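Local coordinates for hypothetical protein AQ_1575 (Aquifex aeolicus, PDB 1LFP) that probably binds DNA and may act as a cytoplasmic regulator of transcription, at residues Ala8-Lys13 against Glu169-Ile173; Ile219-Asn223 against Glu243-Lys247; Gln81-Tyr87 against Val99-Asp104. All blocks are in the same frame, centred on the assembly; numbering follows the deposited sequence.

In the fold
Contact 3 is the regular one: two strands of a beta hairpin, 83-91 and 95-103, held by backbone hydrogen bonds. Contacts 1 and 2 instead join irregular chain near the two termini to regular elements. Contacts 1 and 3 are partly buried; contact 2 lies at the surface. In contact 1 the arm 8-13 wraps a glutamate just before strand 170-175 and touches two buried side chains. In contact 2 the tail 243-247 rests on helix 212-226. The two meet through a probable hydrogen bond from Gln9 NE2 to Lys247 O, 3.1 Å. Contact 3 lies across the chain's centre from contact 1. Its strand 95-103 pairs with strand 231-239, on which the helix of contact 2 packs.

Contact 1 (Ala8-Lys13 against Glu169-Ile173); sequences AQIKHK and EVHII
The segment Ala8-Lys13 is an irregular arm that bends round the side chain of Glu169. The CA of Ala8 lies 7.2 Å from the CA of Val170, and the CA of His12 lies 5.6 Å from the CA of Glu169.

Ala8 (phi/psi -165/29) points its CB toward the strand. That CB is 3.8 Å from Ile172 CD1 and 4.3 Å from Val170 CG1, a small apolar patch. Its carbonyl faces the glutamate: Ala8 O is 2.8 Å from Glu169 OE1. Both are acceptors, so this is not a hydrogen bond. Gln9 points its CB away, with CA 3.6 Å from Glu169 OE1. Ile10 uses a p chi1, and its CG1 comes 3.8 Å from Glu169 OE2. Phi is positive at Lys11 (74°), His12 (151°) and Lys13 (55°), which turns the chain about the carboxylate. The CB of Lys11 points away, and its NZ gives a weak hydrogen bond to Ile10 O, 3.0 Å. His12 N gives a weak hydrogen bond to Ile10 O, 2.8 Å. It also approaches Glu169 OE2 to 2.6 Å, but the angle is too poor for a hydrogen bond.

Glu169 reaches into the bend with chi1 p and chi2 t. Val170 and Ile172 point toward the arm, while His171 points away, toward helix 149-159. Strand 170-175 pairs with strands 134-143 and 163-165; the arm adds no strand. The arrangement is a non-regular N-terminal arm packed at the start of an inner strand of a four-stranded antiparallel sheet.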
loop_
_atom_site.group_PDB
_atom_site.type_symbol
_atom_site.label_atom_id
_atom_site.label_comp_id
_atom_site.label_asym_id
_atom_site.label_seq_id
_atom_site.Cartn_x
_atom_site.Cartn_y
_atom_site.Cartn_z
ATOM N N ALA A 8 10.172 0.351 -2.072
ATOM C CA ALA A 8 9.643 -0.827 -2.726
ATOM C C ALA A 8 10.432 -1.880 -1.958
ATOM O O ALA A 8 10.737 -2.962 -2.463
ATOM C CB ALA A 8 10.034 -0.828 -4.191
ATOM N N GLN A 9 10.763 -1.523 -0.719
ATOM C CA GLN A 9 11.558 -2.363 0.166
ATOM C C GLN A 9 10.810 -3.340 1.045
ATOM O O GLN A 9 10.318 -2.987 2.118
ATOM C CB GLN A 9 12.432 -1.496 1.065
ATOM C CG GLN A 9 13.293 -2.305 2.019
ATOM C CD GLN A 9 14.068 -1.439 2.986
ATOM O OE1 GLN A 9 14.924 -1.927 3.721
ATOM N NE2 GLN A 9 13.767 -0.145 2.997
ATOM N N ILE A 10 10.709 -4.575 0.583
ATOM C CA ILE A 10 10.115 -5.673 1.314
ATOM C C ILE A 10 11.312 -6.541 1.622
ATOM O O ILE A 10 11.182 -7.722 1.961
ATOM C CB ILE A 10 9.047 -6.398 0.496
ATOM C CG1 ILE A 10 9.652 -6.864 -0.835
ATOM C CG2 ILE A 10 7.829 -5.521 0.263
ATOM C CD1 ILE A 10 8.661 -7.573 -1.732
ATOM N N LYS A 11 12.517 -5.949 1.492
ATOM C CA LYS A 11 13.780 -6.652 1.811
ATOM C C LYS A 11 14.222 -7.719 0.797
ATOM O O LYS A 11 15.404 -7.992 0.631
ATOM C CB LYS A 11 13.648 -7.337 3.157
ATOM C CG LYS A 11 13.706 -6.411 4.350
ATOM C CD LYS A 11 13.132 -7.103 5.583
ATOM C CE LYS A 11 11.750 -7.654 5.313
ATOM N NZ LYS A 11 10.833 -6.622 4.751
ATOM N N HIS A 12 13.263 -8.332 0.137
ATOM C CA HIS A 12 13.554 -9.375 -0.833
ATOM C C HIS A 12 12.402 -10.364 -0.915
ATOM O O HIS A 12 12.377 -11.375 -0.210
ATOM C CB HIS A 12 14.885 -10.103 -0.665
ATOM C CG HIS A 12 15.232 -10.409 0.787
ATOM N ND1 HIS A 12 14.345 -10.988 1.669
ATOM C CD2 HIS A 12 16.378 -10.210 1.479
ATOM C CE1 HIS A 12 14.931 -11.133 2.844
ATOM N NE2 HIS A 12 16.164 -10.670 2.756
ATOM N N LYS A 13 11.450 -10.054 -1.788
ATOM C CA LYS A 13 10.280 -10.958 -1.896
ATOM C C LYS A 13 9.611 -11.153 -0.536
ATOM O O LYS A 13 9.897 -12.114 0.181
ATOM C CB LYS A 13 10.680 -12.295 -2.494
ATOM C CG LYS A 13 9.500 -13.178 -2.854
ATOM C CD LYS A 13 9.930 -14.573 -3.258
ATOM C CE LYS A 13 10.614 -15.286 -2.108
ATOM N NZ LYS A 13 10.810 -16.735 -2.381
ATOM N N GLU A 169 13.524 -6.620 -6.570
ATOM C CA GLU A 169 12.645 -7.666 -6.086
ATOM C C GLU A 169 11.277 -7.546 -6.735
ATOM O O GLU A 169 10.605 -8.537 -7.006
ATOM C CB GLU A 169 12.516 -7.518 -4.579
ATOM C CG GLU A 169 12.460 -6.063 -4.152
ATOM C CD GLU A 169 12.890 -5.873 -2.717
ATOM O OE1 GLU A 169 12.927 -4.713 -2.241
ATOM O OE2 GLU A 169 13.197 -6.894 -2.066
ATOM N N VAL A 170 10.856 -6.312 -6.964
ATOM C CA VAL A 170 9.569 -6.102 -7.577
ATOM C C VAL A 170 9.581 -4.939 -8.552
ATOM O O VAL A 170 10.325 -3.957 -8.407
ATOM C CB VAL A 170 8.470 -5.894 -6.505
ATOM C CG1 VAL A 170 8.710 -4.597 -5.728
ATOM C CG2 VAL A 170 7.116 -5.880 -7.160
ATOM N N HIS A 171 8.764 -5.079 -9.579
ATOM C CA HIS A 171 8.644 -4.043 -10.580
ATOM C C HIS A 171 7.341 -3.371 -10.227
ATOM O O HIS A 171 6.423 -4.017 -9.754
ATOM C CB HIS A 171 8.611 -4.672 -11.971
ATOM C CG HIS A 171 9.866 -5.421 -12.320
ATOM N ND1 HIS A 171 11.126 -4.884 -12.146
ATOM C CD2 HIS A 171 10.051 -6.635 -12.894
ATOM C CE1 HIS A 171 12.029 -5.734 -12.605
ATOM N NE2 HIS A 171 11.403 -6.804 -13.066
ATOM N N ILE A 172 7.282 -2.061 -10.411
ATOM C CA ILE A 172 6.096 -1.310 -10.087
ATOM C C ILE A 172 5.499 -0.652 -11.309
ATOM O O ILE A 172 6.194 0.003 -12.079
ATOM C CB ILE A 172 6.424 -0.217 -9.077
ATOM C CG1 ILE A 172 6.820 -0.860 -7.748
ATOM C CG2 ILE A 172 5.259 0.741 -8.955
ATOM C CD1 ILE A 172 7.443 0.126 -6.762
ATOM N N ILE A 173 4.185 -0.782 -11.453
ATOM C CA ILE A 173 3.495 -0.193 -12.579
ATOM C C ILE A 173 2.397 0.693 -12.051
ATOM O O ILE A 173 1.611 0.265 -11.206
ATOM C CB ILE A 173 2.878 -1.285 -13.471
ATOM C CG1 ILE A 173 4.007 -2.048 -14.173
ATOM C CG2 ILE A 173 1.919 -0.653 -14.514
ATOM C CD1 ILE A 173 3.549 -3.313 -14.893
#

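Contact 2 (Ile219-Asn223 against Glu243-Lys247); sequences IKLLN and EILQK
Here the C-terminal tail of the model lies across one side of helix 212-226, which packs on strand 231-239 of the mixed sheet. Residues 219-223 are regular helix, with Asn223 N bonded to Ile219 O at 2.9 Å. The tail 243-247 has no regular structure. Leu245 (-43/106) and Gln246 (89/-180) bend it, the positive phi of Gln246 marking the turn. The closest CA pair is Asn223 and Lys247, 6.8 Å apart.

Ile219 and Asn223, one helical turn apart, both point toward the tail, each with chi1 m. Ile219 is extended beyond CB (chi2 t), and its CD1 lies 4.4 Å from Leu245 O. Lys220 starts sideways, but its m-t-t-p conformation brings its end to the Gln246 side chain. Gln246 points toward the helix, with chi1 and chi2 both between wells, and its end comes close to Asn223 too. Lys247 runs m-t-t-t and leads away. Gln246 and Lys247 are poorly ordered. Leu222 faces the sheet instead, against Val234, Ala236 and Phe238, and also touches Trp7. Leu221 packs on helix 106-119. The closest approach of Ile219 to the tail is from its CG2 to Lys247 O, 3.2 Å.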
loop_
_atom_site.group_PDB
_atom_site.type_symbol
_atom_site.label_atom_id
_atom_site.label_comp_id
_atom_site.label_asym_id
_atom_site.label_seq_id
_atom_site.Cartn_x
_atom_site.Cartn_y
_atom_site.Cartn_z
ATOM N N ILE A 219 13.018 7.260 7.796
ATOM C CA ILE A 219 12.802 5.825 7.622
ATOM C C ILE A 219 12.238 5.145 8.858
ATOM O O ILE A 219 11.398 4.267 8.751
ATOM C CB ILE A 219 14.121 5.099 7.187
ATOM C CG1 ILE A 219 14.580 5.623 5.828
ATOM C CG2 ILE A 219 13.903 3.611 7.121
ATOM C CD1 ILE A 219 15.879 5.014 5.336
ATOM N N LYS A 220 12.695 5.529 10.042
ATOM C CA LYS A 220 12.163 4.909 11.246
ATOM C C LYS A 220 10.699 5.288 11.435
ATOM O O LYS A 220 9.876 4.493 11.894
ATOM C CB LYS A 220 12.976 5.339 12.466
ATOM C CG LYS A 220 14.311 4.612 12.595
ATOM C CD LYS A 220 14.976 4.918 13.934
ATOM C CE LYS A 220 16.241 4.096 14.133
ATOM N NZ LYS A 220 17.186 4.279 12.998
ATOM N N LEU A 221 10.378 6.514 11.082
ATOM C CA LEU A 221 9.012 6.979 11.224
ATOM C C LEU A 221 8.103 6.141 10.336
ATOM O O LEU A 221 7.089 5.615 10.799
ATOM C CB LEU A 221 8.934 8.457 10.822
ATOM C CG LEU A 221 7.868 9.284 11.509
ATOM C CD1 LEU A 221 8.115 10.763 11.203
ATOM C CD2 LEU A 221 6.495 8.841 11.045
ATOM N N LEU A 222 8.480 6.025 9.068
ATOM C CA LEU A 222 7.704 5.269 8.095
ATOM C C LEU A 222 7.564 3.816 8.536
ATOM O O LEU A 222 6.482 3.247 8.451
ATOM C CB LEU A 222 8.359 5.353 6.712
ATOM C CG LEU A 222 8.541 6.767 6.128
ATOM C CD1 LEU A 222 8.915 6.696 4.655
ATOM C CD2 LEU A 222 7.187 7.546 6.306
ATOM N N ASN A 223 8.668 3.222 8.998
ATOM C CA ASN A 223 8.646 1.835 9.470
ATOM C C ASN A 223 7.703 1.698 10.665
ATOM O O ASN A 223 7.003 0.695 10.792
ATOM C CB ASN A 223 10.029 1.396 9.953
ATOM C CG ASN A 223 11.000 1.157 8.833
ATOM O OD1 ASN A 223 12.219 1.140 9.056
ATOM N ND2 ASN A 223 10.487 0.960 7.623
ATOM N N GLU A 243 20.554 4.080 -0.187
ATOM C CA GLU A 243 20.945 3.635 1.143
ATOM C C GLU A 243 20.031 2.503 1.584
ATOM O O GLU A 243 18.810 2.633 1.522
ATOM C CB GLU A 243 20.806 4.774 2.144
ATOM C CG GLU A 243 22.094 5.278 2.742
ATOM C CD GLU A 243 21.805 6.182 3.916
ATOM O OE1 GLU A 243 21.442 5.653 4.994
ATOM O OE2 GLU A 243 21.940 7.415 3.766
ATOM N N ILE A 244 20.613 1.400 2.039
ATOM C CA ILE A 244 19.820 0.264 2.494
ATOM C C ILE A 244 19.851 0.213 4.017
ATOM O O ILE A 244 19.038 -0.473 4.639
ATOM C CB ILE A 244 20.347 -1.069 1.882
ATOM C CG1 ILE A 244 20.036 -2.252 2.802
ATOM C CG2 ILE A 244 21.833 -0.963 1.592
ATOM C CD1 ILE A 244 18.801 -3.039 2.411
ATOM N N LEU A 245 20.783 0.960 4.606
ATOM C CA LEU A 245 20.928 1.023 6.055
ATOM C C LEU A 245 19.554 1.124 6.713
ATOM O O LEU A 245 18.910 2.172 6.664
ATOM C CB LEU A 245 21.780 2.231 6.465
ATOM C CG LEU A 245 23.211 2.334 5.925
ATOM C CD1 LEU A 245 23.992 1.075 6.269
ATOM C CD2 LEU A 245 23.181 2.541 4.416
ATOM N N GLN A 246 19.120 0.010 7.306
ATOM C CA GLN A 246 17.838 -0.118 8.007
ATOM C C GLN A 246 16.668 -0.544 7.121
ATOM O O GLN A 246 16.832 -0.767 5.922
ATOM C CB GLN A 246 17.488 1.180 8.735
ATOM C CG GLN A 246 17.159 0.961 10.200
ATOM C CD GLN A 246 15.866 1.640 10.608
ATOM O OE1 GLN A 246 14.868 1.567 9.897
ATOM N NE2 GLN A 246 15.872 2.288 11.763
ATOM N N LYS A 247 15.488 -0.660 7.728
ATOM C CA LYS A 247 14.274 -1.075 7.022
ATOM C C LYS A 247 13.869 -0.034 5.983
ATOM O O LYS A 247 14.670 0.887 5.725
ATOM C CB LYS A 247 13.108 -1.266 8.003
ATOM C CG LYS A 247 13.404 -2.122 9.230
ATOM C CD LYS A 247 12.231 -2.077 10.208
ATOM C CE LYS A 247 12.566 -2.739 11.536
ATOM N NZ LYS A 247 11.455 -2.627 12.527
#

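Contact 3 (Gln81-Tyr87 against Val99-Asp104); sequences QFEEVIY and VLATTD
Six backbone hydrogen bonds tie the two strands in three reciprocal pairs. Glu83 N to Thr103 O and Thr103 N to Glu83 O are both 3.0 Å. Val85 N to Ala101 O and Ala101 N to Val85 O are both 2.9 Å. Tyr87 N to Val99 O and Val99 N to Tyr87 O are both 2.8 Å. Glu84-Thr102 and Ile86-Leu100 are the non-hydrogen-bonded pairs. A water donates to Gln81 OE1 and Asp104 O, 3.2 Å each. This is an antiparallel beta hairpin; the axes of 83-87 and 99-103 run at 151° and approach to 4.6 Å. Glu84 forms a salt bridge with Arg48, and Asp104 one with Arg108. Tyr87 OH bonds to Thr110 of helix 106-119. On the Tyr87 face, Ala101 CB meets Val85 CG1 at 3.6 Å and Tyr87 CE2 at 3.9 Å. On the other, Ile86 CD1 (rotamer m, m) touches Leu100 CG (m, p) at 3.4 Å. Asp104 CB makes a CH-pi contact over the Phe82 ring, 4.2 Å from its centroid.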
loop_
_atom_site.group_PDB
_atom_site.type_symbol
_atom_site.label_atom_id
_atom_site.label_comp_id
_atom_site.label_asym_id
_atom_site.label_seq_id
_atom_site.Cartn_x
_atom_site.Cartn_y
_atom_site.Cartn_z
ATOM N N GLN A 81 -17.706 -1.463 12.270
ATOM C CA GLN A 81 -17.375 -0.098 11.893
ATOM C C GLN A 81 -15.980 0.135 11.324
ATOM O O GLN A 81 -15.280 1.022 11.800
ATOM C CB GLN A 81 -17.526 0.827 13.099
ATOM C CG GLN A 81 -18.787 0.656 13.908
ATOM C CD GLN A 81 -18.694 1.384 15.232
ATOM O OE1 GLN A 81 -18.340 2.563 15.280
ATOM N NE2 GLN A 81 -19.009 0.688 16.318
ATOM N N PHE A 82 -15.554 -0.638 10.333
ATOM C CA PHE A 82 -14.234 -0.389 9.750
ATOM C C PHE A 82 -14.364 0.635 8.621
ATOM O O PHE A 82 -15.172 0.453 7.704
ATOM C CB PHE A 82 -13.621 -1.673 9.178
ATOM C CG PHE A 82 -12.832 -2.466 10.167
ATOM C CD1 PHE A 82 -11.671 -1.948 10.729
ATOM C CD2 PHE A 82 -13.262 -3.726 10.562
ATOM C CE1 PHE A 82 -10.951 -2.661 11.674
ATOM C CE2 PHE A 82 -12.555 -4.450 11.506
ATOM C CZ PHE A 82 -11.389 -3.916 12.069
ATOM N N GLU A 83 -13.581 1.717 8.689
ATOM C CA GLU A 83 -13.609 2.723 7.623
ATOM C C GLU A 83 -12.173 3.105 7.251
ATOM O O GLU A 83 -11.258 2.915 8.049
ATOM C CB GLU A 83 -14.343 3.990 8.059
ATOM C CG GLU A 83 -15.057 4.753 6.923
ATOM C CD GLU A 83 -14.252 4.862 5.620
ATOM O OE1 GLU A 83 -14.246 3.892 4.819
ATOM O OE2 GLU A 83 -13.624 5.925 5.400
ATOM N N GLU A 84 -12.005 3.639 6.048
ATOM C CA GLU A 84 -10.689 4.079 5.543
ATOM C C GLU A 84 -10.483 5.541 5.902
ATOM O O GLU A 84 -11.370 6.360 5.666
ATOM C CB GLU A 84 -10.591 3.927 4.026
ATOM C CG GLU A 84 -10.873 2.538 3.489
ATOM C CD GLU A 84 -10.543 2.384 2.014
ATOM O OE1 GLU A 84 -9.517 1.748 1.701
ATOM O OE2 GLU A 84 -11.301 2.890 1.153
ATOM N N VAL A 85 -9.335 5.864 6.489
ATOM C CA VAL A 85 -9.039 7.243 6.862
ATOM C C VAL A 85 -7.675 7.574 6.263
ATOM O O VAL A 85 -6.825 6.710 6.193
ATOM C CB VAL A 85 -9.002 7.418 8.411
ATOM C CG1 VAL A 85 -8.110 6.389 9.041
ATOM C CG2 VAL A 85 -8.516 8.815 8.782
ATOM N N ILE A 86 -7.509 8.803 5.805
ATOM C CA ILE A 86 -6.240 9.219 5.248
ATOM C C ILE A 86 -5.607 10.198 6.179
ATOM O O ILE A 86 -6.206 11.226 6.514
ATOM C CB ILE A 86 -6.427 9.876 3.883
ATOM C CG1 ILE A 86 -7.065 8.849 2.951
ATOM C CG2 ILE A 86 -5.088 10.389 3.359
ATOM C CD1 ILE A 86 -6.364 7.535 3.039
ATOM N N TYR A 87 -4.396 9.887 6.641
ATOM C CA TYR A 87 -3.688 10.808 7.509
ATOM C C TYR A 87 -2.622 11.485 6.677
ATOM O O TYR A 87 -2.148 10.927 5.682
ATOM C CB TYR A 87 -3.036 10.087 8.690
ATOM C CG TYR A 87 -4.048 9.550 9.647
ATOM C CD1 TYR A 87 -4.702 10.393 10.559
ATOM C CD2 TYR A 87 -4.392 8.212 9.618
ATOM C CE1 TYR A 87 -5.665 9.891 11.400
ATOM C CE2 TYR A 87 -5.360 7.696 10.458
ATOM C CZ TYR A 87 -5.994 8.544 11.344
ATOM O OH TYR A 87 -6.970 7.984 12.145
ATOM N N VAL A 99 -0.835 8.524 4.939
ATOM C CA VAL A 99 -0.984 7.237 5.588
ATOM C C VAL A 99 -2.390 6.800 5.308
ATOM O O VAL A 99 -3.290 7.567 5.570
ATOM C CB VAL A 99 -0.809 7.366 7.109
ATOM C CG1 VAL A 99 -1.104 6.015 7.797
ATOM C CG2 VAL A 99 0.630 7.850 7.402
ATOM N N LEU A 100 -2.560 5.611 4.738
ATOM C CA LEU A 100 -3.883 5.091 4.424
ATOM C C LEU A 100 -4.169 4.051 5.514
ATOM O O LEU A 100 -3.447 3.070 5.665
ATOM C CB LEU A 100 -3.850 4.481 3.019
ATOM C CG LEU A 100 -4.073 5.400 1.805
ATOM C CD1 LEU A 100 -3.287 6.718 1.895
ATOM C CD2 LEU A 100 -3.792 4.601 0.541
ATOM N N ALA A 101 -5.189 4.315 6.326
ATOM C CA ALA A 101 -5.513 3.416 7.417
ATOM C C ALA A 101 -6.944 2.895 7.299
ATOM O O ALA A 101 -7.775 3.481 6.611
ATOM C CB ALA A 101 -5.314 4.145 8.734
ATOM N N THR A 102 -7.199 1.731 7.906
ATOM C CA THR A 102 -8.542 1.135 7.910
ATOM C C THR A 102 -8.684 0.801 9.377
ATOM O O THR A 102 -8.003 -0.104 9.875
ATOM C CB THR A 102 -8.631 -0.149 7.043
ATOM O OG1 THR A 102 -8.339 0.159 5.671
ATOM C CG2 THR A 102 -10.050 -0.733 7.120
ATOM N N THR A 103 -9.565 1.525 10.070
ATOM C CA THR A 103 -9.709 1.390 11.508
ATOM C C THR A 103 -11.155 1.388 11.967
ATOM O O THR A 103 -12.044 1.881 11.264
ATOM C CB THR A 103 -8.911 2.540 12.239
ATOM O OG1 THR A 103 -9.039 2.413 13.659
ATOM C CG2 THR A 103 -9.416 3.920 11.812
ATOM N N ASP A 104 -11.388 0.806 13.138
ATOM C CA ASP A 104 -12.736 0.750 13.697
ATOM C C ASP A 104 -12.875 1.773 14.817
ATOM O O ASP A 104 -13.896 1.819 15.500
ATOM C CB ASP A 104 -13.034 -0.648 14.257
ATOM C CG ASP A 104 -12.255 -0.947 15.533
ATOM O OD1 ASP A 104 -12.681 -1.841 16.302
ATOM O OD2 ASP A 104 -11.214 -0.298 15.771
HETATM O O HOH W 1 -15.844 4.317 16.204
#